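Long-range contacts in Glyoxalase/bleomycin resistance protein/dioxygenase (Alicyclobacillus acidocaldarius subsp. acidocaldarius, PDB 3RRI), which belongs to the vicinal oxygen chelate (glyoxalase) superfamily of metalloproteins and may act as a dioxygenase, though its substrate is not established: residues Ala14-Arg18 / Asp117-Asn121; Phe26-Gly32 / Arg91-Phe95; Leu20-Tyr24 / Arg38-Ile43. All coordinates share one frame; numbering follows the deposited sequence.

Contact 1. Residues Ala14-Arg18 / Asp117-Asn121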
loop_
_atom_site.group_PDB
_atom_site.type_symbol
_atom_site.label_atom_id
_atom_site.label_comp_id
_atom_site.label_asym_id
_atom_site.label_seq_id
_atom_site.Cartn_x
_atom_site.Cartn_y
_atom_site.Cartn_z
ATOM N N ALA A 14 27.723 1.002 -5.616
ATOM C CA ALA A 14 28.863 1.871 -5.714
ATOM C C ALA A 14 29.543 1.663 -7.091
ATOM O O ALA A 14 29.746 0.541 -7.523
ATOM C CB ALA A 14 29.856 1.531 -4.530
ATOM N N ILE A 15 29.919 2.774 -7.705
ATOM C CA ILE A 15 30.594 2.765 -8.988
ATOM C C ILE A 15 31.696 3.833 -8.925
ATOM O O ILE A 15 31.602 4.807 -8.150
ATOM C CB ILE A 15 29.630 3.114 -10.153
ATOM C CG1 ILE A 15 28.935 4.476 -9.921
ATOM C CG2 ILE A 15 28.654 1.951 -10.412
ATOM C CD1 ILE A 15 28.115 4.928 -11.198
ATOM N N PRO A 16 32.718 3.689 -9.788
ATOM C CA PRO A 16 33.727 4.717 -9.867
ATOM C C PRO A 16 33.298 5.974 -10.653
ATOM O O PRO A 16 32.555 5.873 -11.645
ATOM C CB PRO A 16 34.868 4.015 -10.595
ATOM C CG PRO A 16 34.236 2.997 -11.398
ATOM C CD PRO A 16 32.974 2.574 -10.695
ATOM N N ALA A 17 33.767 7.129 -10.202
ATOM C CA ALA A 17 33.639 8.401 -10.913
ATOM C C ALA A 17 35.016 9.010 -10.982
ATOM O O ALA A 17 35.649 9.203 -9.957
ATOM C CB ALA A 17 32.707 9.342 -10.189
ATOM N N ARG A 18 35.480 9.349 -12.172
ATOM C CA ARG A 18 36.791 9.998 -12.310
ATOM C C ARG A 18 36.807 11.437 -11.781
ATOM O O ARG A 18 37.871 11.982 -11.460
ATOM C CB ARG A 18 37.226 9.947 -13.769
ATOM C CG ARG A 18 36.422 10.808 -14.672
ATOM C CD ARG A 18 36.711 10.449 -16.104
ATOM N NE ARG A 18 36.057 11.414 -16.981
ATOM C CZ ARG A 18 36.131 11.375 -18.307
ATOM N NH1 ARG A 18 36.827 10.420 -18.904
ATOM N NH2 ARG A 18 35.518 12.318 -19.029
ATOM N N ASP A 117 27.894 6.800 -18.668
ATOM C CA ASP A 117 28.319 7.925 -17.862
ATOM C C ASP A 117 29.776 8.352 -18.212
ATOM O O ASP A 117 30.440 7.687 -19.012
ATOM C CB ASP A 117 28.023 7.700 -16.350
ATOM C CG ASP A 117 29.110 6.991 -15.577
ATOM O OD1 ASP A 117 30.164 6.682 -16.135
ATOM O OD2 ASP A 117 28.883 6.778 -14.329
ATOM N N PRO A 118 30.235 9.483 -17.660
ATOM C CA PRO A 118 31.539 10.008 -18.116
ATOM C C PRO A 118 32.738 9.125 -17.758
ATOM O O PRO A 118 33.820 9.314 -18.310
ATOM C CB PRO A 118 31.622 11.378 -17.441
ATOM C CG PRO A 118 30.214 11.748 -17.155
ATOM C CD PRO A 118 29.522 10.466 -16.838
ATOM N N SER A 119 32.541 8.181 -16.832
ATOM C CA SER A 119 33.575 7.253 -16.474
ATOM C C SER A 119 33.312 5.860 -17.046
ATOM O O SER A 119 33.847 4.867 -16.568
ATOM C CB SER A 119 33.714 7.220 -14.949
ATOM O OG SER A 119 33.900 8.497 -14.436
ATOM N N ASN A 120 32.490 5.805 -18.110
ATOM C CA ASN A 120 32.210 4.585 -18.872
ATOM C C ASN A 120 31.448 3.498 -18.124
ATOM O O ASN A 120 31.437 2.361 -18.539
ATOM C CB ASN A 120 33.482 3.991 -19.506
ATOM C CG ASN A 120 34.083 4.897 -20.568
ATOM O OD1 ASN A 120 33.378 5.703 -21.209
ATOM N ND2 ASN A 120 35.396 4.769 -20.761
ATOM N N ASN A 121 30.769 3.879 -17.041
ATOM C CA ASN A 121 29.762 3.001 -16.457
ATOM C C ASN A 121 28.541 2.905 -17.352
ATOM O O ASN A 121 28.076 3.940 -17.878
ATOM C CB ASN A 121 29.323 3.512 -15.088
ATOM C CG ASN A 121 30.445 3.442 -14.078
ATOM O OD1 ASN A 121 30.874 2.356 -13.711
ATOM N ND2 ASN A 121 30.936 4.587 -13.680
HETATM O O HOH W 1 30.443 7.730 -12.277
#
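D117 and I15 meet where the turn 117-121, the connection between strands 110-116 and 122-128, closes on the end of the first strand, 10-17, of this glyoxalase-superfamily fold. The turn is a type I beta turn opened by an Asx turn. D117 OD1 accepts S119 N at 2.9 Å and N121 N at 3.0 Å from opposite faces of the carboxylate plane, which fixes its rotation. D117 OD2 is hydrogen-bonded to Y27 OH and to a water that also donates to P16 O, while the methyl I15 CD1 lies 3.7 Å from the same OD2. P118 offers its carbonyl to R18. With CG between backbone N and carbonyl carbon (chi1 69°) and the chain extended beyond, R18 sets one guanidinium face under P118 O, 3.1 Å above the plane over its centre, without a hydrogen bond; R18 NH2 instead pairs with E22. S119 OG takes R18 N at 2.9 Å along a nearly straight path (170°), tying the loop to the residue just past the strand. N121 OD1 accepts from R69 of a second subunit, and its ND2 is shared between D117 OD2, at 3.1 Å on the syn side, and P16 O, reached at 2.9 Å with the acceptor 9° out of the amide plane.

Contact 2. Residues Phe26-Gly32 / Arg91-Phe95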
loop_
_atom_site.group_PDB
_atom_site.type_symbol
_atom_site.label_atom_id
_atom_site.label_comp_id
_atom_site.label_asym_id
_atom_site.label_seq_id
_atom_site.Cartn_x
_atom_site.Cartn_y
_atom_site.Cartn_z
ATOM N N PHE A 26 26.147 14.687 -14.807
ATOM C CA PHE A 26 25.527 13.593 -15.514
ATOM C C PHE A 26 24.270 13.121 -14.776
ATOM O O PHE A 26 23.173 13.058 -15.340
ATOM C CB PHE A 26 26.497 12.436 -15.691
ATOM C CG PHE A 26 25.923 11.288 -16.447
ATOM C CD1 PHE A 26 25.981 11.272 -17.850
ATOM C CD2 PHE A 26 25.284 10.219 -15.789
ATOM C CE1 PHE A 26 25.426 10.232 -18.545
ATOM C CE2 PHE A 26 24.744 9.178 -16.476
ATOM C CZ PHE A 26 24.796 9.185 -17.879
ATOM N N TYR A 27 24.428 12.725 -13.516
ATOM C CA TYR A 27 23.354 12.051 -12.817
ATOM C C TYR A 27 22.237 12.976 -12.342
ATOM O O TYR A 27 21.099 12.581 -12.334
ATOM C CB TYR A 27 23.892 11.256 -11.604
ATOM C CG TYR A 27 24.572 9.993 -12.060
ATOM C CD1 TYR A 27 23.826 8.902 -12.473
ATOM C CD2 TYR A 27 25.979 9.894 -12.147
ATOM C CE1 TYR A 27 24.421 7.756 -12.953
ATOM C CE2 TYR A 27 26.592 8.741 -12.658
ATOM C CZ TYR A 27 25.814 7.661 -13.053
ATOM O OH TYR A 27 26.385 6.520 -13.528
ATOM N N VAL A 28 22.587 14.166 -11.890
ATOM C CA VAL A 28 21.619 15.100 -11.346
ATOM C C VAL A 28 21.129 16.009 -12.475
ATOM O O VAL A 28 19.966 15.939 -12.862
ATOM C CB VAL A 28 22.192 15.922 -10.191
ATOM C CG1 VAL A 28 21.196 16.929 -9.703
ATOM C CG2 VAL A 28 22.653 14.996 -9.018
ATOM N N THR A 29 22.007 16.821 -13.030
ATOM C CA THR A 29 21.549 17.832 -13.975
ATOM C C THR A 29 20.908 17.214 -15.210
ATOM O O THR A 29 19.819 17.646 -15.610
ATOM C CB THR A 29 22.681 18.761 -14.423
ATOM O OG1 THR A 29 23.304 19.357 -13.272
ATOM C CG2 THR A 29 22.130 19.904 -15.316
ATOM N N LYS A 30 21.552 16.231 -15.822
ATOM C CA LYS A 30 20.970 15.646 -17.036
ATOM C C LYS A 30 20.011 14.517 -16.735
ATOM O O LYS A 30 18.877 14.540 -17.198
ATOM C CB LYS A 30 22.040 15.165 -18.003
ATOM C CG LYS A 30 22.877 16.287 -18.615
ATOM C CD LYS A 30 24.308 15.884 -18.828
ATOM C CE LYS A 30 24.439 14.628 -19.647
ATOM N NZ LYS A 30 25.862 14.451 -20.101
ATOM N N LEU A 31 20.417 13.510 -15.961
ATOM C CA LEU A 31 19.541 12.345 -15.804
ATOM C C LEU A 31 18.313 12.587 -14.873
ATOM O O LEU A 31 17.314 11.854 -14.908
ATOM C CB LEU A 31 20.325 11.097 -15.358
ATOM C CG LEU A 31 19.656 9.728 -15.471
ATOM C CD1 LEU A 31 19.318 9.340 -16.935
ATOM C CD2 LEU A 31 20.554 8.674 -14.845
ATOM N N GLY A 32 18.400 13.620 -14.027
ATOM C CA GLY A 32 17.298 13.993 -13.176
ATOM C C GLY A 32 17.248 13.281 -11.841
ATOM O O GLY A 32 16.249 13.352 -11.179
ATOM N N ARG A 91 17.726 15.747 -23.697
ATOM C CA ARG A 91 18.821 16.358 -22.962
ATOM C C ARG A 91 20.220 15.951 -23.427
ATOM O O ARG A 91 21.213 16.400 -22.866
ATOM C CB ARG A 91 18.646 16.072 -21.476
ATOM C CG ARG A 91 17.447 16.752 -20.922
ATOM C CD ARG A 91 17.406 16.569 -19.412
ATOM N NE ARG A 91 16.293 17.273 -18.800
ATOM C CZ ARG A 91 15.969 17.164 -17.518
ATOM N NH1 ARG A 91 16.645 16.303 -16.721
ATOM N NH2 ARG A 91 14.961 17.887 -17.025
ATOM N N GLY A 92 20.314 15.163 -24.489
ATOM C CA GLY A 92 21.591 14.873 -25.099
ATOM C C GLY A 92 22.493 13.957 -24.275
ATOM O O GLY A 92 23.715 14.085 -24.303
ATOM N N ILE A 93 21.893 13.006 -23.559
ATOM C CA ILE A 93 22.682 12.092 -22.726
ATOM C C ILE A 93 23.260 11.012 -23.615
ATOM O O ILE A 93 22.542 10.458 -24.443
ATOM C CB ILE A 93 21.862 11.426 -21.592
ATOM C CG1 ILE A 93 21.153 12.492 -20.766
ATOM C CG2 ILE A 93 22.810 10.543 -20.729
ATOM C CD1 ILE A 93 20.413 11.949 -19.509
ATOM N N PRO A 94 24.562 10.713 -23.478
ATOM C CA PRO A 94 25.097 9.770 -24.452
ATOM C C PRO A 94 24.507 8.389 -24.302
ATOM O O PRO A 94 24.437 7.881 -23.187
ATOM C CB PRO A 94 26.609 9.731 -24.144
ATOM C CG PRO A 94 26.876 10.926 -23.378
ATOM C CD PRO A 94 25.621 11.396 -22.716
ATOM N N PHE A 95 24.119 7.785 -25.416
ATOM C CA PHE A 95 23.761 6.376 -25.487
ATOM C C PHE A 95 24.968 5.504 -25.859
ATOM O O PHE A 95 25.758 5.847 -26.753
ATOM C CB PHE A 95 22.667 6.150 -26.530
ATOM C CG PHE A 95 21.308 6.603 -26.090
ATOM C CD1 PHE A 95 21.015 7.948 -25.977
ATOM C CD2 PHE A 95 20.309 5.692 -25.776
ATOM C CE1 PHE A 95 19.731 8.378 -25.562
ATOM C CE2 PHE A 95 19.056 6.120 -25.359
ATOM C CZ PHE A 95 18.780 7.468 -25.233
#
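R91 reaches K30 through a chain extended from CG to NE, which carries NH1 to the C-terminal part of helix 20-30. I93 turns CG1 anti to its carbonyl carbon (chi1 -53°), placing CD1 beside K30 and L31 and leaving CG2 for F26. The R91 NH1 bond to K30 O is 2.9 Å long with an N-H...O angle of 160°; the oxygen lies in the guanidinium plane, yet the donor stands 43° above the carbonyl plane. That acceptor belongs to a region whose hydrogen bonding is already widened: L31 N bonds back to F26 O in a pi-type turn. I93 is the apolar wedge. Its CG2 approaches F26 CE1 obliquely at 3.4 Å, its CD1 meets L31 CD1 at 3.8 Å, and its flank runs antiparallel to K30, whose CB is 3.9 Å from I93 CD1. The bent K30 chain then brings NZ to 4.0 Å from P94 CD, at the exposed margin. G92, with positive phi, closes helix 78-90 in a Schellman motif and turns the chain toward strand 95-98. R91 NH2 forms a salt bridge with E108 of a third subunit. The contact therefore joins the ends of the two helices, with L31 and I93 both resting on L115 of strand 110-116, L31 also touching L84 and I93 touching L87 of helix 78-90.

Contact 3. Residues Leu20-Tyr24 / Arg38-Ile43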
loop_
_atom_site.group_PDB
_atom_site.type_symbol
_atom_site.label_atom_id
_atom_site.label_comp_id
_atom_site.label_asym_id
_atom_site.label_seq_id
_atom_site.Cartn_x
_atom_site.Cartn_y
_atom_site.Cartn_z
ATOM N N LEU A 20 33.995 14.093 -9.471
ATOM C CA LEU A 20 32.698 14.140 -8.818
ATOM C C LEU A 20 31.754 15.209 -9.382
ATOM O O LEU A 20 30.553 14.984 -9.452
ATOM C CB LEU A 20 32.844 14.325 -7.313
ATOM C CG LEU A 20 33.537 13.190 -6.546
ATOM C CD1 LEU A 20 33.623 13.561 -5.039
ATOM C CD2 LEU A 20 32.865 11.849 -6.736
ATOM N N ASP A 21 32.278 16.384 -9.739
ATOM C CA ASP A 21 31.456 17.416 -10.360
ATOM C C ASP A 21 30.886 16.951 -11.685
ATOM O O ASP A 21 29.717 17.239 -11.992
ATOM C CB ASP A 21 32.221 18.736 -10.552
ATOM C CG ASP A 21 32.376 19.521 -9.252
ATOM O OD1 ASP A 21 31.626 19.257 -8.287
ATOM O OD2 ASP A 21 33.239 20.421 -9.219
ATOM N N GLU A 22 31.696 16.243 -12.449
ATOM C CA GLU A 22 31.275 15.714 -13.746
ATOM C C GLU A 22 30.177 14.652 -13.558
ATOM O O GLU A 22 29.243 14.551 -14.345
ATOM C CB GLU A 22 32.489 15.115 -14.441
ATOM C CG GLU A 22 32.260 14.544 -15.825
ATOM C CD GLU A 22 33.497 13.880 -16.371
ATOM O OE1 GLU A 22 34.148 13.115 -15.613
ATOM O OE2 GLU A 22 33.820 14.087 -17.570
ATOM N N ALA A 23 30.298 13.853 -12.498
ATOM C CA ALA A 23 29.295 12.850 -12.167
ATOM C C ALA A 23 27.961 13.491 -11.741
ATOM O O ALA A 23 26.873 13.008 -12.111
ATOM C CB ALA A 23 29.819 11.973 -11.037
ATOM N N TYR A 24 28.043 14.542 -10.925
ATOM C CA TYR A 24 26.890 15.380 -10.603
ATOM C C TYR A 24 26.172 15.895 -11.857
ATOM O O TYR A 24 24.956 15.780 -11.953
ATOM C CB TYR A 24 27.294 16.558 -9.696
ATOM C CG TYR A 24 26.179 17.549 -9.475
ATOM C CD1 TYR A 24 25.295 17.414 -8.420
ATOM C CD2 TYR A 24 25.982 18.622 -10.346
ATOM C CE1 TYR A 24 24.269 18.308 -8.223
ATOM C CE2 TYR A 24 24.961 19.538 -10.153
ATOM C CZ TYR A 24 24.099 19.387 -9.085
ATOM O OH TYR A 24 23.077 20.305 -8.929
ATOM N N ARG A 38 27.220 14.785 -0.110
ATOM C CA ARG A 38 28.524 14.983 -0.754
ATOM C C ARG A 38 29.660 14.949 0.238
ATOM O O ARG A 38 29.553 15.513 1.320
ATOM C CB ARG A 38 28.605 16.339 -1.431
ATOM C CG ARG A 38 27.807 16.499 -2.693
ATOM C CD ARG A 38 28.293 17.751 -3.470
ATOM N NE ARG A 38 29.531 17.502 -4.224
ATOM C CZ ARG A 38 29.742 17.814 -5.512
ATOM N NH1 ARG A 38 28.810 18.418 -6.259
ATOM N NH2 ARG A 38 30.908 17.523 -6.064
ATOM N N TYR A 39 30.733 14.273 -0.145
ATOM C CA TYR A 39 31.969 14.229 0.623
ATOM C C TYR A 39 33.134 14.413 -0.345
ATOM O O TYR A 39 32.966 14.332 -1.570
ATOM C CB TYR A 39 32.098 12.901 1.353
ATOM C CG TYR A 39 30.868 12.546 2.156
ATOM C CD1 TYR A 39 30.734 12.952 3.490
ATOM C CD2 TYR A 39 29.819 11.840 1.569
ATOM C CE1 TYR A 39 29.587 12.655 4.229
ATOM C CE2 TYR A 39 28.672 11.525 2.299
ATOM C CZ TYR A 39 28.571 11.923 3.629
ATOM O OH TYR A 39 27.449 11.635 4.333
ATOM N N PRO A 40 34.334 14.661 0.176
ATOM C CA PRO A 40 35.469 14.843 -0.726
ATOM C C PRO A 40 35.717 13.661 -1.664
ATOM O O PRO A 40 36.247 13.839 -2.774
ATOM C CB PRO A 40 36.646 15.028 0.248
ATOM C CG PRO A 40 36.043 15.655 1.404
ATOM C CD PRO A 40 34.692 14.993 1.567
ATOM N N ASP A 41 35.358 12.462 -1.222
ATOM C CA ASP A 41 35.669 11.239 -1.964
ATOM C C ASP A 41 34.456 10.555 -2.623
ATOM O O ASP A 41 34.618 9.529 -3.280
ATOM C CB ASP A 41 36.431 10.240 -1.070
ATOM C CG ASP A 41 35.578 9.650 0.052
ATOM O OD1 ASP A 41 34.414 10.060 0.241
ATOM O OD2 ASP A 41 36.071 8.729 0.748
ATOM N N ARG A 42 33.262 11.122 -2.449
ATOM C CA ARG A 42 32.067 10.506 -3.036
ATOM C C ARG A 42 30.867 11.422 -3.042
ATOM O O ARG A 42 30.789 12.346 -2.264
ATOM C CB ARG A 42 31.699 9.220 -2.275
ATOM C CG ARG A 42 31.100 9.474 -0.878
ATOM C CD ARG A 42 31.069 8.254 0.014
ATOM N NE ARG A 42 32.394 7.928 0.529
ATOM C CZ ARG A 42 32.704 6.814 1.177
ATOM N NH1 ARG A 42 31.793 5.872 1.398
ATOM N NH2 ARG A 42 33.954 6.629 1.563
ATOM N N ILE A 43 29.926 11.161 -3.958
ATOM C CA ILE A 43 28.583 11.764 -3.884
ATOM C C ILE A 43 27.551 10.654 -3.870
ATOM O O ILE A 43 27.746 9.598 -4.481
ATOM C CB ILE A 43 28.266 12.758 -5.035
ATOM C CG1 ILE A 43 28.253 12.048 -6.395
ATOM C CG2 ILE A 43 29.251 13.927 -5.027
ATOM C CD1 ILE A 43 27.703 12.939 -7.498
#
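L20 and I43 form the close-packed part of this contact, in which the first turn of helix 20-30 lies over the hairpin joining strands 34-39 and 42-47. L20 buries the largest area: its CD1 points into the type I turn Y39-R42, 3.5 Å from P40 O and 3.6 Å from R42 N, so a methyl abuts backbone atoms. I43 CG1 sits between backbone N and carbonyl carbon (chi1 64°), and with chi2 extended CD1 arrives 3.8 Å from Y24 N and 4.2 Å from A23 CB. Within these two segments the D21-R38 side is polar and less closely packed. R38, bent at chi3 (79°), passes its guanidinium beside L20 CB and Y24 CB to D21, where NH2 meets OD1 at 2.9 Å. That salt bridge uses one nitrogen, reached on the anti side, with the two planes 75° apart. R38 and Y24 also meet Y24 and L35, respectively, of a fourth subunit. On the hairpin itself, D41 and R42 pair side-on through two nitrogens. One off-plane bond to exposed D21 is consistent with a modest, solvent-screened charge contribution, with L20 and I43 supplying about half of the buried area.

Helix 20-30 ties the three contacts together: its first turns serve contact 3 and its C-terminal part contact 2, their centres about 16 Å apart, while contact 1 involves the strand just before it. The centre of contact 1 is about 11 Å from that of contact 3 and about 13 Å from that of contact 2. Along the chain, contact 1 encloses both others, whereas the segments of contacts 2 and 3 alternate. Contacts 1 and 3 reach the sheet containing strands 10-17 and 42-47; contact 1 joins it to the turn between strands 110-116 and 122-128, and contact 2 joins helix 20-30 to the link from helix 78-90 to strand 95-98. P118 CD lies 3.7 Å from F26 CG. The two halves are thus joined at several points around one helix.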